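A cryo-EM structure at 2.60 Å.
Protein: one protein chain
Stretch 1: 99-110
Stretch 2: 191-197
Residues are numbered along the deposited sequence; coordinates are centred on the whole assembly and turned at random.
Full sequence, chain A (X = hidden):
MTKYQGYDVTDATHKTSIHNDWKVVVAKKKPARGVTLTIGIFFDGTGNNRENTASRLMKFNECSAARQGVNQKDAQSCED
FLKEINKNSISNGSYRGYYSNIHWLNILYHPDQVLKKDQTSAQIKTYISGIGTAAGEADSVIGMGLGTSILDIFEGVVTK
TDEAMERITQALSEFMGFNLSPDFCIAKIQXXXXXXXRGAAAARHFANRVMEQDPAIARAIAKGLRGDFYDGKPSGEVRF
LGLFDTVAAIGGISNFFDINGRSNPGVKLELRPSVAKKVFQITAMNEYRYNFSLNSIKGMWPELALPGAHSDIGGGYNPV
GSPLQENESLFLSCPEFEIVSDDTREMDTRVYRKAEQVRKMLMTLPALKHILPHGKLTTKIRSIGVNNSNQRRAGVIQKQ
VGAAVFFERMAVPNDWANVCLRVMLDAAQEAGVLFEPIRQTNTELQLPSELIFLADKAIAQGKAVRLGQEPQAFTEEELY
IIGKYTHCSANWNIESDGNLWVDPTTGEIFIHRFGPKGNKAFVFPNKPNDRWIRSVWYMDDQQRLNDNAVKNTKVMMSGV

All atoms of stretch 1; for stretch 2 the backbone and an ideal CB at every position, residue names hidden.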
ATOM      1  N   TYR A  99      -1.328 -11.893  -3.525  1.00 49.13           N
ATOM      2  CA  TYR A  99      -2.147 -10.757  -3.915  1.00 49.13           C
ATOM      3  C   TYR A  99      -2.742 -10.093  -2.682  1.00 49.13           C
ATOM      4  O   TYR A  99      -3.271 -10.761  -1.791  1.00 49.13           O
ATOM      5  CB  TYR A  99      -3.255 -11.220  -4.855  1.00 49.13           C
ATOM      6  CG  TYR A  99      -2.756 -11.625  -6.215  1.00 49.13           C
ATOM      7  CD1 TYR A  99      -1.908 -10.802  -6.936  1.00 49.13           C
ATOM      8  CD2 TYR A  99      -3.124 -12.838  -6.776  1.00 49.13           C
ATOM      9  CE1 TYR A  99      -1.447 -11.168  -8.178  1.00 49.13           C
ATOM     10  CE2 TYR A  99      -2.666 -13.214  -8.018  1.00 49.13           C
ATOM     11  CZ  TYR A  99      -1.828 -12.375  -8.716  1.00 49.13           C
ATOM     12  OH  TYR A  99      -1.367 -12.745  -9.958  1.00 49.13           O
ATOM     13  N   SER A 100      -2.649  -8.770  -2.630  1.00 44.98           N
ATOM     14  CA  SER A 100      -3.187  -8.018  -1.506  1.00 44.98           C
ATOM     15  C   SER A 100      -4.672  -7.776  -1.738  1.00 44.98           C
ATOM     16  O   SER A 100      -5.253  -8.218  -2.732  1.00 44.98           O
ATOM     17  CB  SER A 100      -2.425  -6.712  -1.322  1.00 44.98           C
ATOM     18  OG  SER A 100      -2.080  -6.146  -2.570  1.00 44.98           O
ATOM     19  N   ASN A 101      -5.305  -7.048  -0.828  1.00 42.82           N
ATOM     20  CA  ASN A 101      -6.702  -6.687  -0.995  1.00 42.82           C
ATOM     21  C   ASN A 101      -6.875  -5.507  -1.932  1.00 42.82           C
ATOM     22  O   ASN A 101      -7.974  -5.303  -2.453  1.00 42.82           O
ATOM     23  CB  ASN A 101      -7.327  -6.360   0.362  1.00 42.82           C
ATOM     24  CG  ASN A 101      -7.822  -7.588   1.083  1.00 42.82           C
ATOM     25  OD1 ASN A 101      -7.943  -8.658   0.494  1.00 42.82           O
ATOM     26  ND2 ASN A 101      -8.105  -7.445   2.368  1.00 42.82           N
ATOM     27  N   ILE A 102      -5.809  -4.745  -2.176  1.00 42.53           N
ATOM     28  CA  ILE A 102      -5.858  -3.694  -3.182  1.00 42.53           C
ATOM     29  C   ILE A 102      -5.905  -4.304  -4.573  1.00 42.53           C
ATOM     30  O   ILE A 102      -6.592  -3.796  -5.465  1.00 42.53           O
ATOM     31  CB  ILE A 102      -4.663  -2.741  -3.009  1.00 42.53           C
ATOM     32  CG1 ILE A 102      -4.730  -2.062  -1.643  1.00 42.53           C
ATOM     33  CG2 ILE A 102      -4.636  -1.707  -4.113  1.00 42.53           C
ATOM     34  CD1 ILE A 102      -5.987  -1.269  -1.434  1.00 42.53           C
ATOM     35  N   HIS A 103      -5.199  -5.416  -4.774  1.00 44.16           N
ATOM     36  CA  HIS A 103      -5.303  -6.153  -6.028  1.00 44.16           C
ATOM     37  C   HIS A 103      -6.737  -6.594  -6.289  1.00 44.16           C
ATOM     38  O   HIS A 103      -7.261  -6.431  -7.395  1.00 44.16           O
ATOM     39  CB  HIS A 103      -4.372  -7.363  -5.993  1.00 44.16           C
ATOM     40  CG  HIS A 103      -4.437  -8.209  -7.223  1.00 44.16           C
ATOM     41  ND1 HIS A 103      -5.248  -9.318  -7.319  1.00 44.16           N
ATOM     42  CD2 HIS A 103      -3.780  -8.121  -8.403  1.00 44.16           C
ATOM     43  CE1 HIS A 103      -5.100  -9.868  -8.510  1.00 44.16           C
ATOM     44  NE2 HIS A 103      -4.212  -9.163  -9.186  1.00 44.16           N
ATOM     45  N   TRP A 104      -7.392  -7.149  -5.271  1.00 45.39           N
ATOM     46  CA  TRP A 104      -8.746  -7.657  -5.448  1.00 45.39           C
ATOM     47  C   TRP A 104      -9.746  -6.522  -5.605  1.00 45.39           C
ATOM     48  O   TRP A 104     -10.717  -6.646  -6.356  1.00 45.39           O
ATOM     49  CB  TRP A 104      -9.119  -8.550  -4.270  1.00 45.39           C
ATOM     50  CG  TRP A 104      -8.279  -9.773  -4.186  1.00 45.39           C
ATOM     51  CD1 TRP A 104      -7.497 -10.154  -3.144  1.00 45.39           C
ATOM     52  CD2 TRP A 104      -8.129 -10.780  -5.190  1.00 45.39           C
ATOM     53  NE1 TRP A 104      -6.865 -11.335  -3.433  1.00 45.39           N
ATOM     54  CE2 TRP A 104      -7.238 -11.741  -4.686  1.00 45.39           C
ATOM     55  CE3 TRP A 104      -8.665 -10.963  -6.467  1.00 45.39           C
ATOM     56  CZ2 TRP A 104      -6.870 -12.868  -5.410  1.00 45.39           C
ATOM     57  CZ3 TRP A 104      -8.297 -12.079  -7.184  1.00 45.39           C
ATOM     58  CH2 TRP A 104      -7.408 -13.018  -6.655  1.00 45.39           C
ATOM     59  N   LEU A 105      -9.533  -5.414  -4.896  1.00 42.96           N
ATOM     60  CA  LEU A 105     -10.387  -4.249  -5.087  1.00 42.96           C
ATOM     61  C   LEU A 105     -10.234  -3.687  -6.492  1.00 42.96           C
ATOM     62  O   LEU A 105     -11.215  -3.244  -7.099  1.00 42.96           O
ATOM     63  CB  LEU A 105     -10.055  -3.183  -4.048  1.00 42.96           C
ATOM     64  CG  LEU A 105     -10.632  -3.373  -2.649  1.00 42.96           C
ATOM     65  CD1 LEU A 105     -10.023  -2.361  -1.710  1.00 42.96           C
ATOM     66  CD2 LEU A 105     -12.137  -3.266  -2.647  1.00 42.96           C
ATOM     67  N   ASN A 106      -9.012  -3.688  -7.023  1.00 43.66           N
ATOM     68  CA  ASN A 106      -8.790  -3.260  -8.399  1.00 43.66           C
ATOM     69  C   ASN A 106      -9.502  -4.185  -9.377  1.00 43.66           C
ATOM     70  O   ASN A 106     -10.162  -3.728 -10.314  1.00 43.66           O
ATOM     71  CB  ASN A 106      -7.290  -3.205  -8.686  1.00 43.66           C
ATOM     72  CG  ASN A 106      -6.972  -2.528  -9.996  1.00 43.66           C
ATOM     73  OD1 ASN A 106      -7.030  -1.307 -10.109  1.00 43.66           O
ATOM     74  ND2 ASN A 106      -6.624  -3.320 -10.999  1.00 43.66           N
ATOM     75  N   ILE A 107      -9.373  -5.497  -9.173  1.00 44.09           N
ATOM     76  CA  ILE A 107     -10.039  -6.459 -10.049  1.00 44.09           C
ATOM     77  C   ILE A 107     -11.552  -6.316  -9.965  1.00 44.09           C
ATOM     78  O   ILE A 107     -12.259  -6.523 -10.958  1.00 44.09           O
ATOM     79  CB  ILE A 107      -9.587  -7.893  -9.702  1.00 44.09           C
ATOM     80  CG1 ILE A 107      -8.091  -8.073  -9.959  1.00 44.09           C
ATOM     81  CG2 ILE A 107     -10.384  -8.916 -10.486  1.00 44.09           C
ATOM     82  CD1 ILE A 107      -7.583  -7.366 -11.191  1.00 44.09           C
ATOM     83  N   LEU A 108     -12.072  -5.928  -8.802  1.00 44.20           N
ATOM     84  CA  LEU A 108     -13.509  -5.863  -8.584  1.00 44.20           C
ATOM     85  C   LEU A 108     -14.089  -4.477  -8.801  1.00 44.20           C
ATOM     86  O   LEU A 108     -15.304  -4.357  -8.981  1.00 44.20           O
ATOM     87  CB  LEU A 108     -13.851  -6.323  -7.164  1.00 44.20           C
ATOM     88  CG  LEU A 108     -13.799  -7.822  -6.898  1.00 44.20           C
ATOM     89  CD1 LEU A 108     -13.999  -8.090  -5.424  1.00 44.20           C
ATOM     90  CD2 LEU A 108     -14.850  -8.533  -7.718  1.00 44.20           C
ATOM     91  N   TYR A 109     -13.261  -3.440  -8.764  1.00 43.55           N
ATOM     92  CA  TYR A 109     -13.706  -2.101  -9.118  1.00 43.55           C
ATOM     93  C   TYR A 109     -14.313  -2.126 -10.509  1.00 43.55           C
ATOM     94  O   TYR A 109     -13.651  -2.522 -11.472  1.00 43.55           O
ATOM     95  CB  TYR A 109     -12.525  -1.139  -9.069  1.00 43.55           C
ATOM     96  CG  TYR A 109     -12.886   0.323  -9.085  1.00 43.55           C
ATOM     97  CD1 TYR A 109     -13.277   0.972  -7.928  1.00 43.55           C
ATOM     98  CD2 TYR A 109     -12.820   1.059 -10.254  1.00 43.55           C
ATOM     99  CE1 TYR A 109     -13.590   2.308  -7.941  1.00 43.55           C
ATOM    100  CE2 TYR A 109     -13.134   2.394 -10.275  1.00 43.55           C
ATOM    101  CZ  TYR A 109     -13.520   3.013  -9.115  1.00 43.55           C
ATOM    102  OH  TYR A 109     -13.839   4.347  -9.127  1.00 43.55           O
ATOM    103  N   HIS A 110     -15.571  -1.728 -10.609  1.00 46.15           N
ATOM    104  CA  HIS A 110     -16.261  -1.796 -11.885  1.00 46.15           C
ATOM    105  C   HIS A 110     -15.619  -0.832 -12.876  1.00 46.15           C
ATOM    106  O   HIS A 110     -15.593   0.380 -12.625  1.00 46.15           O
ATOM    107  CB  HIS A 110     -17.738  -1.463 -11.711  1.00 46.15           C
ATOM    108  CG  HIS A 110     -18.522  -1.539 -12.981  1.00 46.15           C
ATOM    109  ND1 HIS A 110     -19.167  -0.449 -13.523  1.00 46.15           N
ATOM    110  CD2 HIS A 110     -18.755  -2.571 -13.824  1.00 46.15           C
ATOM    111  CE1 HIS A 110     -19.767  -0.808 -14.642  1.00 46.15           C
ATOM    112  NE2 HIS A 110     -19.533  -2.091 -14.848  1.00 46.15           N
ATOM    113  N   UNK A 191     -12.468  10.750  -7.341  1.00 43.77           N
ATOM    114  CA  UNK A 191     -11.420   9.783  -7.048  1.00 43.77           C
ATOM    115  C   UNK A 191     -11.887   8.838  -5.956  1.00 43.77           C
ATOM    116  O   UNK A 191     -12.444   9.279  -4.947  1.00 43.77           O
ATOM    117  CB  UNK A 191     -10.126  10.487  -6.634  1.00 43.77           C
ATOM    118  N   UNK A 192     -11.665   7.544  -6.159  1.00 43.21           N
ATOM    119  CA  UNK A 192     -11.793   6.534  -5.112  1.00 43.21           C
ATOM    120  C   UNK A 192     -10.390   6.011  -4.843  1.00 43.21           C
ATOM    121  O   UNK A 192      -9.856   5.218  -5.622  1.00 43.21           O
ATOM    122  CB  UNK A 192     -12.749   5.409  -5.513  1.00 43.21           C
ATOM    123  N   UNK A 193      -9.798   6.451  -3.744  1.00 41.24           N
ATOM    124  CA  UNK A 193      -8.411   6.142  -3.434  1.00 41.24           C
ATOM    125  C   UNK A 193      -8.377   4.992  -2.441  1.00 41.24           C
ATOM    126  O   UNK A 193      -9.016   5.051  -1.384  1.00 41.24           O
ATOM    127  CB  UNK A 193      -7.681   7.367  -2.879  1.00 41.24           C
ATOM    128  N   UNK A 194      -7.647   3.938  -2.791  1.00 40.92           N
ATOM    129  CA  UNK A 194      -7.505   2.750  -1.962  1.00 40.92           C
ATOM    130  C   UNK A 194      -6.026   2.477  -1.759  1.00 40.92           C
ATOM    131  O   UNK A 194      -5.239   2.592  -2.702  1.00 40.92           O
ATOM    132  CB  UNK A 194      -8.204   1.544  -2.592  1.00 40.92           C
ATOM    133  N   UNK A 195      -5.645   2.125  -0.535  1.00 41.51           N
ATOM    134  CA  UNK A 195      -4.258   1.837  -0.248  1.00 41.51           C
ATOM    135  C   UNK A 195      -4.109   0.718   0.761  1.00 41.51           C
ATOM    136  O   UNK A 195      -4.982   0.490   1.599  1.00 41.51           O
ATOM    137  CB  UNK A 195      -3.553   3.096   0.260  1.00 41.51           C
ATOM    138  N   UNK A 196      -2.975   0.020   0.666  1.00 43.71           N
ATOM    139  CA  UNK A 196      -2.553  -0.897   1.715  1.00 43.71           C
ATOM    140  C   UNK A 196      -1.187  -0.472   2.226  1.00 43.71           C
ATOM    141  O   UNK A 196      -0.154  -0.775   1.623  1.00 43.71           O
ATOM    142  CB  UNK A 196      -2.519  -2.340   1.206  1.00 43.71           C
ATOM    143  N   UNK A 197      -1.226   0.259   3.324  1.00 45.58           N
ATOM    144  CA  UNK A 197      -0.198   0.641   4.281  1.00 45.58           C
ATOM    145  C   UNK A 197       0.873   1.605   3.811  1.00 45.58           C
ATOM    146  O   UNK A 197       0.858   2.756   4.246  1.00 45.58           O
ATOM    147  CB  UNK A 197       0.497  -0.630   4.774  1.00 45.58           C
TER

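The helix from Asn101 to Leu108 lies along the strand at 191-195, their axes 8.7 Å apart at closest and running nearly antiparallel at 151°. Ser100, Ile102, Leu105 and Tyr109 point toward stretch 2, and they set the terms for the positions that face them.

Position 191 has extended backbone angles and a CA-to-CB bond pointing away from the helix, with nothing of stretch 1 within 5.5 Å of the ideal CB. The residue is Phe191, which makes no contact here.

At 192 the bond turns toward the helix, and the ideal CB lies 3.9 Å from Tyr109 OH. A hydroxyl so near favours a short polar side chain: Asp, Asn, Ser or Thr would all be reasonable, and a carboxylate could accept a hydrogen bond from the phenol. The deposited Asp192 does exactly this. With chi1 in the m well, it takes a hydrogen bond from Tyr109 OH to Asp192 OD2 at 2.9 Å, the acceptor lying at the edge of the tyrosine ring, near its plane.

Position 193 continues the alternation, beyond reach of the helix; its extended angles would suit a beta-branched residue, and Val193 fits.

Position 194 points back toward the helix. Its ideal CB is 3.8 Å from Ile102 CD1 and 4.4 Å from Leu105 CD1, with the Tyr109 ring farther along. Such surroundings ask for an apolar side chain; Leu, Ile or Met could serve, but an aromatic ring has the length to reach toward the tyrosine. Phe194, also m, keeps its CB 3.8 Å from Ile102 CD1 and brings CD2 to 3.6 Å from Leu105 CD1. Its CE1 comes within 4.5 Å of Tyr109 CE1, so the CB packs on Ile102 while the ring reaches Leu105 and Tyr109, the residue just after the helix.

At 195 the ideal CB would point away, 5.3 Å from Ile102 CD1. The angles, -144/153, are open to most residues, so the helix alone does not dictate the choice. It is Gly195, whose backbone C packs 3.5 Å from Ile102 CD1.

Position 196 faces the start of the helix, its ideal CB 3.6 Å from Ile102 CG1 and 5.1 Å from Ser100 CB. An aliphatic or aromatic residue would suit. Phe196, with chi1 t, sets its CB 3.7 Å from Ile102 CG1 and its ring CD2 4.2 Å from Ser100 CB.

Position 197 is out of reach and has a positive phi with negative psi (69/-53), a conformation easiest for Gly; the residue is nevertheless Ser197, its OG hydrogen-bonded elsewhere in the structure.

Stretch 2, residues 191-197: FDVFGFS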
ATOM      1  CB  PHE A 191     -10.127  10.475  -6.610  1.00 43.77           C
ATOM      2  CG  PHE A 191      -9.429  11.217  -7.709  1.00 43.77           C
ATOM      3  CD1 PHE A 191      -8.806  10.533  -8.734  1.00 43.77           C
ATOM      4  CD2 PHE A 191      -9.377  12.596  -7.705  1.00 43.77           C
ATOM      5  CE1 PHE A 191      -8.160  11.209  -9.737  1.00 43.77           C
ATOM      6  CE2 PHE A 191      -8.731  13.275  -8.710  1.00 43.77           C
ATOM      7  CZ  PHE A 191      -8.122  12.580  -9.727  1.00 43.77           C
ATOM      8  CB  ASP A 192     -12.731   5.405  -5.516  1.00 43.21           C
ATOM      9  CG  ASP A 192     -14.156   5.859  -5.652  1.00 43.21           C
ATOM     10  OD1 ASP A 192     -14.631   6.584  -4.757  1.00 43.21           O
ATOM     11  OD2 ASP A 192     -14.808   5.473  -6.641  1.00 43.21           O
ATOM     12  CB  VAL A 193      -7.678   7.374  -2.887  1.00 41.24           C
ATOM     13  CG1 VAL A 193      -6.186   7.207  -3.048  1.00 41.24           C
ATOM     14  CG2 VAL A 193      -8.152   8.623  -3.603  1.00 41.24           C
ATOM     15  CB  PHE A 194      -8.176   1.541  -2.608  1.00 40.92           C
ATOM     16  CG  PHE A 194      -9.660   1.667  -2.728  1.00 40.92           C
ATOM     17  CD1 PHE A 194     -10.227   2.264  -3.836  1.00 40.92           C
ATOM     18  CD2 PHE A 194     -10.490   1.170  -1.745  1.00 40.92           C
ATOM     19  CE1 PHE A 194     -11.591   2.375  -3.952  1.00 40.92           C
ATOM     20  CE2 PHE A 194     -11.851   1.279  -1.859  1.00 40.92           C
ATOM     21  CZ  PHE A 194     -12.404   1.882  -2.963  1.00 40.92           C
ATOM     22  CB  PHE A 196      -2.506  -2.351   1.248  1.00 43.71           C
ATOM     23  CG  PHE A 196      -1.971  -3.293   2.287  1.00 43.71           C
ATOM     24  CD1 PHE A 196      -2.286  -3.116   3.624  1.00 43.71           C
ATOM     25  CD2 PHE A 196      -1.145  -4.339   1.937  1.00 43.71           C
ATOM     26  CE1 PHE A 196      -1.793  -3.964   4.580  1.00 43.71           C
ATOM     27  CE2 PHE A 196      -0.654  -5.192   2.894  1.00 43.71           C
ATOM     28  CZ  PHE A 196      -0.980  -5.006   4.215  1.00 43.71           C
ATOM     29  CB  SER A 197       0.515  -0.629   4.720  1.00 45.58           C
ATOM     30  OG  SER A 197       1.415  -0.374   5.771  1.00 45.58           O
TER
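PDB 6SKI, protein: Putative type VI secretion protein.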